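PDB 1ID2: amicyanin from Paracoccus versutus, which carries electrons as a type 1 blue copper protein, holding a single copper ion at one end of a cupredoxin beta barrel. Local coordinates for residues V44-G49 with Y79-N84; N55-K60 with A67-M72; Q1-V6 with F83-S88. All blocks are in the same frame, centred on the assembly; numbering follows the deposited sequence.

From the N terminus, segment 1-6 leads into the first strand, 4-13, and its partner 83-88 arrives only 77 residues later, so contact 3 closes the longest loop. Contact 1 closes a shorter one, pairing 44-49 with 79-84 as neighbouring strands of the five-stranded sheet. Nested inside both loops is contact 2, the hairpin of 55-60 and 67-72. Contacts 1 and 3 share F83 and N84, and strand 77-83 lies between strands 4-13 and 43-48, so the two contacts knit three adjacent strands. The hairpin packs onto them through V56 against W46, F58 against I81 and F83, and F68 against Y79 and V6.

Contact 1: residues V44-G49 with Y79-N84; sequences VYWVNG and YAITFN
One face of the Y45 ring carries the methyl of A80, a CH-pi contact with A80 CB 3.8 Å from the ring centroid and 20° off the normal. On the other side of this antiparallel pair, which lies in the five-stranded sheet of the cupredoxin barrel, the W46 indole has V44 CG1 over one face, while Y79 O and F83 CE1 lie at its edge. The W46 and F83 side chains cross at about a right angle, W46 CH2 to F83 CE1 4.2 Å, and I81 CG2 covers one face of the F83 ring. W46 CG stands anti to its carbonyl carbon (chi1 -77°), and the indole thus reaches across to I81, W46 CZ3 lying 3.9 Å from I81 CG1. Beyond this pair the indole meets Y91 edge-to-face and packs on V103, joining the two sheets in the core; its side chain is about 10 Å from the copper. The backbones are held by two pairs of hydrogen bonds, V44 with I81 and W46 with Y79, flanking the non-hydrogen-bonded pair Y45-A80. Y79 O accepts a hydrogen bond from W46 N at 2.8 Å, in its carbonyl plane, and also meets Y45 CA at 3.1 Å in a CA-H...O contact.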
loop_
_atom_site.group_PDB
_atom_site.type_symbol
_atom_site.label_atom_id
_atom_site.label_comp_id
_atom_site.label_asym_id
_atom_site.label_seq_id
_atom_site.Cartn_x
_atom_site.Cartn_y
_atom_site.Cartn_z
ATOM N N VAL A 44 -3.132 4.576 -4.456
ATOM C CA VAL A 44 -1.692 4.309 -4.489
ATOM C C VAL A 44 -1.543 2.847 -4.841
ATOM O O VAL A 44 -2.253 2.033 -4.307
ATOM C CB VAL A 44 -1.007 4.522 -3.118
ATOM C CG1 VAL A 44 0.487 4.377 -3.261
ATOM C CG2 VAL A 44 -1.345 5.883 -2.556
ATOM N N TYR A 45 -0.604 2.520 -5.722
ATOM C CA TYR A 45 -0.260 1.131 -5.984
ATOM C C TYR A 45 1.117 0.838 -5.430
ATOM O O TYR A 45 1.979 1.713 -5.397
ATOM C CB TYR A 45 -0.258 0.850 -7.490
ATOM C CG TYR A 45 -1.633 0.879 -8.133
ATOM C CD1 TYR A 45 -2.292 2.083 -8.372
ATOM C CD2 TYR A 45 -2.236 -0.287 -8.564
ATOM C CE1 TYR A 45 -3.520 2.112 -9.013
ATOM C CE2 TYR A 45 -3.448 -0.264 -9.238
ATOM C CZ TYR A 45 -4.085 0.928 -9.451
ATOM O OH TYR A 45 -5.291 0.932 -10.116
ATOM N N TRP A 46 1.271 -0.361 -4.886
ATOM C CA TRP A 46 2.561 -0.878 -4.466
ATOM C C TRP A 46 2.863 -1.991 -5.432
ATOM O O TRP A 46 1.948 -2.672 -5.867
ATOM C CB TRP A 46 2.484 -1.455 -3.053
ATOM C CG TRP A 46 2.459 -0.411 -1.992
ATOM C CD1 TRP A 46 3.528 0.099 -1.319
ATOM C CD2 TRP A 46 1.299 0.294 -1.515
ATOM N NE1 TRP A 46 3.112 1.089 -0.471
ATOM C CE2 TRP A 46 1.760 1.229 -0.572
ATOM C CE3 TRP A 46 -0.071 0.208 -1.789
ATOM C CZ2 TRP A 46 0.872 2.089 0.099
ATOM C CZ3 TRP A 46 -0.938 1.059 -1.123
ATOM C CH2 TRP A 46 -0.464 1.984 -0.190
ATOM N N VAL A 47 4.115 -2.089 -5.865
ATOM C CA VAL A 47 4.538 -3.162 -6.774
ATOM C C VAL A 47 5.799 -3.816 -6.211
ATOM O O VAL A 47 6.808 -3.163 -5.953
ATOM C CB VAL A 47 4.856 -2.626 -8.206
ATOM C CG1 VAL A 47 5.327 -3.764 -9.099
ATOM C CG2 VAL A 47 3.625 -1.960 -8.816
ATOM N N ASN A 48 5.713 -5.111 -5.960
ATOM C CA ASN A 48 6.818 -5.859 -5.420
ATOM C C ASN A 48 7.764 -6.298 -6.538
ATOM O O ASN A 48 7.347 -6.990 -7.476
ATOM C CB ASN A 48 6.298 -7.096 -4.667
ATOM C CG ASN A 48 7.417 -7.846 -3.950
ATOM O OD1 ASN A 48 8.509 -7.331 -3.821
ATOM N ND2 ASN A 48 7.137 -9.059 -3.484
ATOM N N GLY A 49 9.016 -5.877 -6.444
ATOM C CA GLY A 49 9.976 -6.217 -7.462
ATOM C C GLY A 49 10.733 -7.501 -7.186
ATOM O O GLY A 49 11.455 -7.965 -8.056
ATOM N N TYR A 79 -0.570 -3.894 -5.759
ATOM C CA TYR A 79 -1.689 -3.816 -4.824
ATOM C C TYR A 79 -2.135 -2.369 -4.666
ATOM O O TYR A 79 -1.304 -1.459 -4.668
ATOM C CB TYR A 79 -1.274 -4.408 -3.478
ATOM C CG TYR A 79 -2.412 -4.640 -2.514
ATOM C CD1 TYR A 79 -2.670 -3.721 -1.508
ATOM C CD2 TYR A 79 -3.180 -5.802 -2.564
ATOM C CE1 TYR A 79 -3.643 -3.939 -0.575
ATOM C CE2 TYR A 79 -4.173 -6.031 -1.616
ATOM C CZ TYR A 79 -4.384 -5.086 -0.620
ATOM O OH TYR A 79 -5.311 -5.264 0.374
ATOM N N ALA A 80 -3.452 -2.157 -4.643
ATOM C CA ALA A 80 -4.026 -0.816 -4.688
ATOM C C ALA A 80 -4.893 -0.539 -3.479
ATOM O O ALA A 80 -5.675 -1.390 -3.047
ATOM C CB ALA A 80 -4.855 -0.638 -5.948
ATOM N N ILE A 81 -4.761 0.674 -2.966
ATOM C CA ILE A 81 -5.605 1.173 -1.905
ATOM C C ILE A 81 -5.983 2.587 -2.299
ATOM O O ILE A 81 -5.105 3.405 -2.649
ATOM C CB ILE A 81 -4.876 1.204 -0.521
ATOM C CG1 ILE A 81 -4.441 -0.195 -0.112
ATOM C CG2 ILE A 81 -5.823 1.740 0.545
ATOM C CD1 ILE A 81 -3.764 -0.269 1.245
ATOM N N THR A 82 -7.285 2.866 -2.251
ATOM C CA THR A 82 -7.807 4.206 -2.460
ATOM C C THR A 82 -8.025 4.899 -1.115
ATOM O O THR A 82 -8.716 4.371 -0.251
ATOM C CB THR A 82 -9.116 4.134 -3.234
ATOM O OG1 THR A 82 -8.862 3.504 -4.497
ATOM C CG2 THR A 82 -9.702 5.521 -3.450
ATOM N N PHE A 83 -7.456 6.093 -0.966
ATOM C CA PHE A 83 -7.484 6.823 0.297
ATOM C C PHE A 83 -8.509 7.928 0.196
ATOM O O PHE A 83 -8.335 8.880 -0.552
ATOM C CB PHE A 83 -6.109 7.429 0.617
ATOM C CG PHE A 83 -5.113 6.425 1.106
ATOM C CD1 PHE A 83 -4.338 5.702 0.212
ATOM C CD2 PHE A 83 -4.991 6.154 2.457
ATOM C CE1 PHE A 83 -3.470 4.719 0.672
ATOM C CE2 PHE A 83 -4.117 5.174 2.923
ATOM C CZ PHE A 83 -3.364 4.458 2.036
ATOM N N ASN A 84 -9.577 7.801 0.968
ATOM C CA ASN A 84 -10.717 8.684 0.818
ATOM C C ASN A 84 -10.616 9.892 1.705
ATOM O O ASN A 84 -11.120 10.953 1.355
ATOM C CB ASN A 84 -12.002 7.934 1.124
ATOM C CG ASN A 84 -12.194 6.752 0.227
ATOM O OD1 ASN A 84 -12.085 6.858 -0.998
ATOM N ND2 ASN A 84 -12.430 5.603 0.823
#

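Contact 2: residues N55-K60 with A67-M72; sequences NVAFKK and AFRGEM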
loop_
_atom_site.group_PDB
_atom_site.type_symbol
_atom_site.label_atom_id
_atom_site.label_comp_id
_atom_site.label_asym_id
_atom_site.label_seq_id
_atom_site.Cartn_x
_atom_site.Cartn_y
_atom_site.Cartn_z
ATOM N N ASN A 55 3.605 -7.318 1.922
ATOM C CA ASN A 55 2.254 -6.757 1.879
ATOM C C ASN A 55 2.235 -5.335 2.421
ATOM O O ASN A 55 3.302 -4.715 2.580
ATOM C CB ASN A 55 1.251 -7.639 2.644
ATOM C CG ASN A 55 1.348 -7.479 4.153
ATOM O OD1 ASN A 55 2.395 -7.134 4.663
ATOM N ND2 ASN A 55 0.283 -7.832 4.873
ATOM N N VAL A 56 1.031 -4.758 2.485
ATOM C CA VAL A 56 0.814 -3.437 3.093
ATOM C C VAL A 56 -0.185 -3.618 4.222
ATOM O O VAL A 56 -1.202 -4.287 4.019
ATOM C CB VAL A 56 0.252 -2.420 2.047
ATOM C CG1 VAL A 56 -0.184 -1.129 2.713
ATOM C CG2 VAL A 56 1.322 -2.099 1.039
ATOM N N ALA A 57 0.206 -3.226 5.440
ATOM C CA ALA A 57 -0.643 -3.387 6.624
ATOM C C ALA A 57 -0.692 -2.145 7.518
ATOM O O ALA A 57 0.189 -1.270 7.464
ATOM C CB ALA A 57 -0.196 -4.609 7.437
ATOM N N PHE A 58 -1.814 -1.999 8.215
ATOM C CA PHE A 58 -2.058 -0.834 9.067
ATOM C C PHE A 58 -2.444 -1.388 10.438
ATOM O O PHE A 58 -3.142 -2.397 10.524
ATOM C CB PHE A 58 -3.207 0.045 8.517
ATOM C CG PHE A 58 -2.935 0.678 7.137
ATOM C CD1 PHE A 58 -2.263 1.881 7.022
ATOM C CD2 PHE A 58 -3.365 0.062 5.968
ATOM C CE1 PHE A 58 -2.005 2.451 5.764
ATOM C CE2 PHE A 58 -3.113 0.631 4.716
ATOM C CZ PHE A 58 -2.435 1.816 4.615
ATOM N N LYS A 59 -1.846 -0.838 11.490
ATOM C CA LYS A 59 -2.247 -1.148 12.867
ATOM C C LYS A 59 -3.680 -0.648 13.116
ATOM O O LYS A 59 -4.233 0.110 12.315
ATOM C CB LYS A 59 -1.309 -0.454 13.869
ATOM C CG LYS A 59 0.149 -0.917 13.871
ATOM C CD LYS A 59 0.300 -2.171 14.703
ATOM C CE LYS A 59 1.669 -2.810 14.541
ATOM N NZ LYS A 59 1.569 -4.297 14.717
ATOM N N LYS A 60 -4.222 -0.980 14.287
ATOM C CA LYS A 60 -5.556 -0.537 14.681
ATOM C C LYS A 60 -5.588 0.980 14.733
ATOM O O LYS A 60 -4.639 1.606 15.206
ATOM C CB LYS A 60 -5.914 -1.069 16.072
ATOM C CG LYS A 60 -6.853 -2.268 16.083
ATOM C CD LYS A 60 -7.761 -2.272 17.318
ATOM C CE LYS A 60 -7.017 -1.861 18.592
ATOM N NZ LYS A 60 -5.924 -2.808 18.988
ATOM N N ALA A 67 -7.520 -3.204 12.579
ATOM C CA ALA A 67 -6.295 -3.384 11.813
ATOM C C ALA A 67 -6.623 -3.882 10.413
ATOM O O ALA A 67 -7.580 -4.649 10.223
ATOM C CB ALA A 67 -5.384 -4.385 12.509
ATOM N N PHE A 68 -5.753 -3.534 9.468
ATOM C CA PHE A 68 -5.882 -3.946 8.074
ATOM C C PHE A 68 -4.586 -4.611 7.590
ATOM O O PHE A 68 -3.503 -4.043 7.698
ATOM C CB PHE A 68 -6.227 -2.728 7.196
ATOM C CG PHE A 68 -6.479 -3.073 5.755
ATOM C CD1 PHE A 68 -5.441 -3.016 4.826
ATOM C CD2 PHE A 68 -7.692 -3.626 5.365
ATOM C CE1 PHE A 68 -5.603 -3.526 3.548
ATOM C CE2 PHE A 68 -7.866 -4.142 4.077
ATOM C CZ PHE A 68 -6.820 -4.098 3.173
ATOM N N ARG A 69 -4.701 -5.836 7.092
ATOM C CA ARG A 69 -3.559 -6.542 6.559
ATOM C C ARG A 69 -3.824 -6.862 5.104
ATOM O O ARG A 69 -4.726 -7.626 4.808
ATOM C CB ARG A 69 -3.349 -7.833 7.328
ATOM C CG ARG A 69 -1.948 -8.387 7.216
ATOM C CD ARG A 69 -1.954 -9.892 7.006
ATOM N NE ARG A 69 -1.966 -10.230 5.584
ATOM C CZ ARG A 69 -1.109 -11.058 4.989
ATOM N NH1 ARG A 69 -0.132 -11.647 5.677
ATOM N NH2 ARG A 69 -1.281 -11.364 3.710
ATOM N N GLY A 70 -3.048 -6.278 4.201
ATOM C CA GLY A 70 -3.239 -6.546 2.787
ATOM C C GLY A 70 -2.731 -7.940 2.481
ATOM O O GLY A 70 -1.932 -8.481 3.239
ATOM N N GLU A 71 -3.160 -8.517 1.369
ATOM C CA GLU A 71 -2.645 -9.814 0.936
ATOM C C GLU A 71 -1.208 -9.681 0.438
ATOM O O GLU A 71 -0.795 -8.599 -0.001
ATOM C CB GLU A 71 -3.528 -10.373 -0.179
ATOM C CG GLU A 71 -4.797 -11.052 0.323
ATOM C CD GLU A 71 -5.556 -11.782 -0.780
ATOM O OE1 GLU A 71 -4.933 -12.516 -1.583
ATOM O OE2 GLU A 71 -6.795 -11.642 -0.829
ATOM N N MET A 72 -0.435 -10.759 0.571
ATOM C CA MET A 72 0.977 -10.806 0.129
ATOM C C MET A 72 1.150 -10.752 -1.399
ATOM O O MET A 72 0.403 -11.405 -2.126
ATOM C CB MET A 72 1.652 -12.080 0.650
ATOM C CG MET A 72 1.555 -12.284 2.163
ATOM S SD MET A 72 2.357 -10.993 3.123
ATOM C CE MET A 72 3.930 -11.173 2.472
HETATM O O HOH W 1 -0.803 -6.218 0.574
#
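N55 ND2 gives a nearly straight bond to G70 O (2.8 Å, 167° at the hydrogen), meeting a carbonyl lone pair and staying in the plane of its own amide. This bond ties the mouth of a beta hairpin, strands 57-58 and 68-69, close to the copper site: the N55 side chain is about 6 Å from the metal, and its OD1 accepts a hydrogen bond from T94 N in the loop that holds the ligands C93 and H96. Both ends of the amide are therefore gripped, which fixes its rotation. G70 N returns a bond to V56 O, while F58 and F68 form the hydrogen-bonded pair; F58 N reaches F68 O at 2.7 Å, whereas F68 N approaches F58 O from 30° above the carbonyl plane. A water links V56 N to E71 O. Outward from these bonds, N55 ND2 sits over one face of the R69 guanidinium, amide and guanidinium planes 57° apart, both groups being donors, and M72, bent at chi2 and chi3, sets SD 3.6 Å from N55 CB. F58 and F68 lie side by side, on the face that also meets I81 and Y79 of the sheet beneath. F68 CD1 comes to the edge of the F58 ring, in its plane, 3.9 Å from F58 CD2.

Contact 3: residues Q1-V6 with F83-S88; sequences QDKITV and FNEAGS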
loop_
_atom_site.group_PDB
_atom_site.type_symbol
_atom_site.label_atom_id
_atom_site.label_comp_id
_atom_site.label_asym_id
_atom_site.label_seq_id
_atom_site.Cartn_x
_atom_site.Cartn_y
_atom_site.Cartn_z
ATOM N N GLN A 1 -16.975 3.685 7.868
ATOM C CA GLN A 1 -16.249 2.425 8.192
ATOM C C GLN A 1 -14.746 2.682 8.126
ATOM O O GLN A 1 -14.147 3.114 9.108
ATOM C CB GLN A 1 -16.632 1.302 7.212
ATOM C CG GLN A 1 -18.084 1.307 6.733
ATOM C CD GLN A 1 -19.083 1.430 7.868
ATOM O OE1 GLN A 1 -19.263 2.512 8.427
ATOM N NE2 GLN A 1 -19.733 0.330 8.212
ATOM N N ASP A 2 -14.182 2.554 6.930
ATOM C CA ASP A 2 -12.749 2.714 6.718
ATOM C C ASP A 2 -12.469 4.074 6.045
ATOM O O ASP A 2 -13.290 4.595 5.272
ATOM C CB ASP A 2 -12.210 1.565 5.825
ATOM C CG ASP A 2 -11.620 0.378 6.630
ATOM O OD1 ASP A 2 -12.361 -0.591 6.918
ATOM O OD2 ASP A 2 -10.385 0.340 6.844
ATOM N N LYS A 3 -11.316 4.646 6.371
ATOM C CA LYS A 3 -10.731 5.757 5.634
ATOM C C LYS A 3 -10.301 5.392 4.200
ATOM O O LYS A 3 -9.772 6.234 3.485
ATOM C CB LYS A 3 -9.502 6.258 6.389
ATOM C CG LYS A 3 -9.780 7.351 7.380
ATOM C CD LYS A 3 -10.457 6.815 8.622
ATOM C CE LYS A 3 -10.372 7.846 9.748
ATOM N NZ LYS A 3 -8.982 8.374 9.980
ATOM N N ILE A 4 -10.388 4.114 3.843
ATOM C CA ILE A 4 -9.830 3.614 2.592
ATOM C C ILE A 4 -10.823 2.727 1.843
ATOM O O ILE A 4 -11.806 2.250 2.409
ATOM C CB ILE A 4 -8.529 2.801 2.832
ATOM C CG1 ILE A 4 -8.828 1.566 3.677
ATOM C CG2 ILE A 4 -7.484 3.669 3.505
ATOM C CD1 ILE A 4 -7.677 0.557 3.733
ATOM N N THR A 5 -10.563 2.526 0.557
ATOM C CA THR A 5 -11.327 1.584 -0.250
ATOM C C THR A 5 -10.360 0.628 -0.933
ATOM O O THR A 5 -9.364 1.039 -1.556
ATOM C CB THR A 5 -12.188 2.315 -1.338
ATOM O OG1 THR A 5 -13.086 3.235 -0.707
ATOM C CG2 THR A 5 -13.009 1.322 -2.148
ATOM N N VAL A 6 -10.619 -0.657 -0.745
ATOM C CA VAL A 6 -9.819 -1.673 -1.388
ATOM C C VAL A 6 -10.589 -2.360 -2.508
ATOM O O VAL A 6 -11.531 -3.127 -2.256
ATOM C CB VAL A 6 -9.262 -2.671 -0.367
ATOM C CG1 VAL A 6 -8.388 -3.691 -1.053
ATOM C CG2 VAL A 6 -8.457 -1.899 0.676
ATOM N N PHE A 83 -7.456 6.093 -0.966
ATOM C CA PHE A 83 -7.484 6.823 0.297
ATOM C C PHE A 83 -8.509 7.928 0.196
ATOM O O PHE A 83 -8.335 8.880 -0.552
ATOM C CB PHE A 83 -6.109 7.429 0.617
ATOM C CG PHE A 83 -5.113 6.425 1.106
ATOM C CD1 PHE A 83 -4.338 5.702 0.212
ATOM C CD2 PHE A 83 -4.991 6.154 2.457
ATOM C CE1 PHE A 83 -3.470 4.719 0.672
ATOM C CE2 PHE A 83 -4.117 5.174 2.923
ATOM C CZ PHE A 83 -3.364 4.458 2.036
ATOM N N ASN A 84 -9.577 7.801 0.968
ATOM C CA ASN A 84 -10.717 8.684 0.818
ATOM C C ASN A 84 -10.616 9.892 1.705
ATOM O O ASN A 84 -11.120 10.953 1.355
ATOM C CB ASN A 84 -12.002 7.934 1.124
ATOM C CG ASN A 84 -12.194 6.752 0.227
ATOM O OD1 ASN A 84 -12.085 6.858 -0.998
ATOM N ND2 ASN A 84 -12.430 5.603 0.823
ATOM N N GLU A 85 -9.949 9.748 2.845
ATOM C CA GLU A 85 -9.869 10.843 3.797
ATOM C C GLU A 85 -8.466 11.434 3.948
ATOM O O GLU A 85 -7.489 10.692 4.050
ATOM C CB GLU A 85 -10.377 10.373 5.155
ATOM C CG GLU A 85 -11.883 10.366 5.302
ATOM C CD GLU A 85 -12.301 10.336 6.756
ATOM O OE1 GLU A 85 -11.988 11.302 7.492
ATOM O OE2 GLU A 85 -12.882 9.315 7.178
ATOM N N ALA A 86 -8.400 12.765 4.063
ATOM C CA ALA A 86 -7.189 13.515 4.439
ATOM C C ALA A 86 -6.552 13.033 5.750
ATOM O O ALA A 86 -7.269 12.714 6.690
ATOM C CB ALA A 86 -7.529 14.994 4.547
ATOM N N GLY A 87 -5.218 12.998 5.813
ATOM C CA GLY A 87 -4.525 12.498 6.998
ATOM C C GLY A 87 -3.128 11.924 6.762
ATOM O O GLY A 87 -2.599 12.066 5.668
ATOM N N SER A 88 -2.517 11.315 7.790
ATOM C CA SER A 88 -1.244 10.581 7.651
ATOM C C SER A 88 -1.402 9.121 8.049
ATOM O O SER A 88 -1.740 8.824 9.197
ATOM C CB SER A 88 -0.142 11.188 8.524
ATOM O OG SER A 88 0.140 12.500 8.123
#
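K3 is the first residue of the N-terminal segment to engage, and it does so twice, where the N-terminal edge strand meets the crossover between the two sheets of the cupredoxin barrel. Its carbonyl O accepts a hydrogen bond from N84 N at 3.0 Å, in the carbonyl plane, and its side chain crosses E85 obliquely, with K3 CG 3.7 Å from E85 OE2. The chain is bent at chi2 and chi4, and K3 NZ ends 4.9 Å from E85 OE1; the opposite charges probably attract without forming a salt bridge. I4 follows as the antiparallel, non-hydrogen-bonded partner of F83, their side chains lying alongside each other and pointing the same way. I4 CG1 takes the crowded position between the backbone N and the carbonyl carbon (chi1 63°), while I4 CG2, anti to the carbonyl carbon, rests 3.7 Å from F83 CD2 and equally close to F83 CE2. T5 then turns OG1 to the N84 amide, and N84 ND2 donates to T5 OG1 over 2.9 Å at 169°, with the hydroxyl oxygen only 6° out of the amide plane. The two side chains cross at about a right angle. An alanine at N84 would remove this amide and would probably loosen the clamp between T5 and the turn. A backbone hydrogen bond joins T5 to T82, setting strand 4-13, an outermost strand of the five-stranded sheet, beside strand 77-83. After F83, whose ring packs on V103 and V105 of strand 100-105, the chain leaves that sheet and turns through 84-86 into strand 87-92 of the opposing sheet, where G87 pairs with V105.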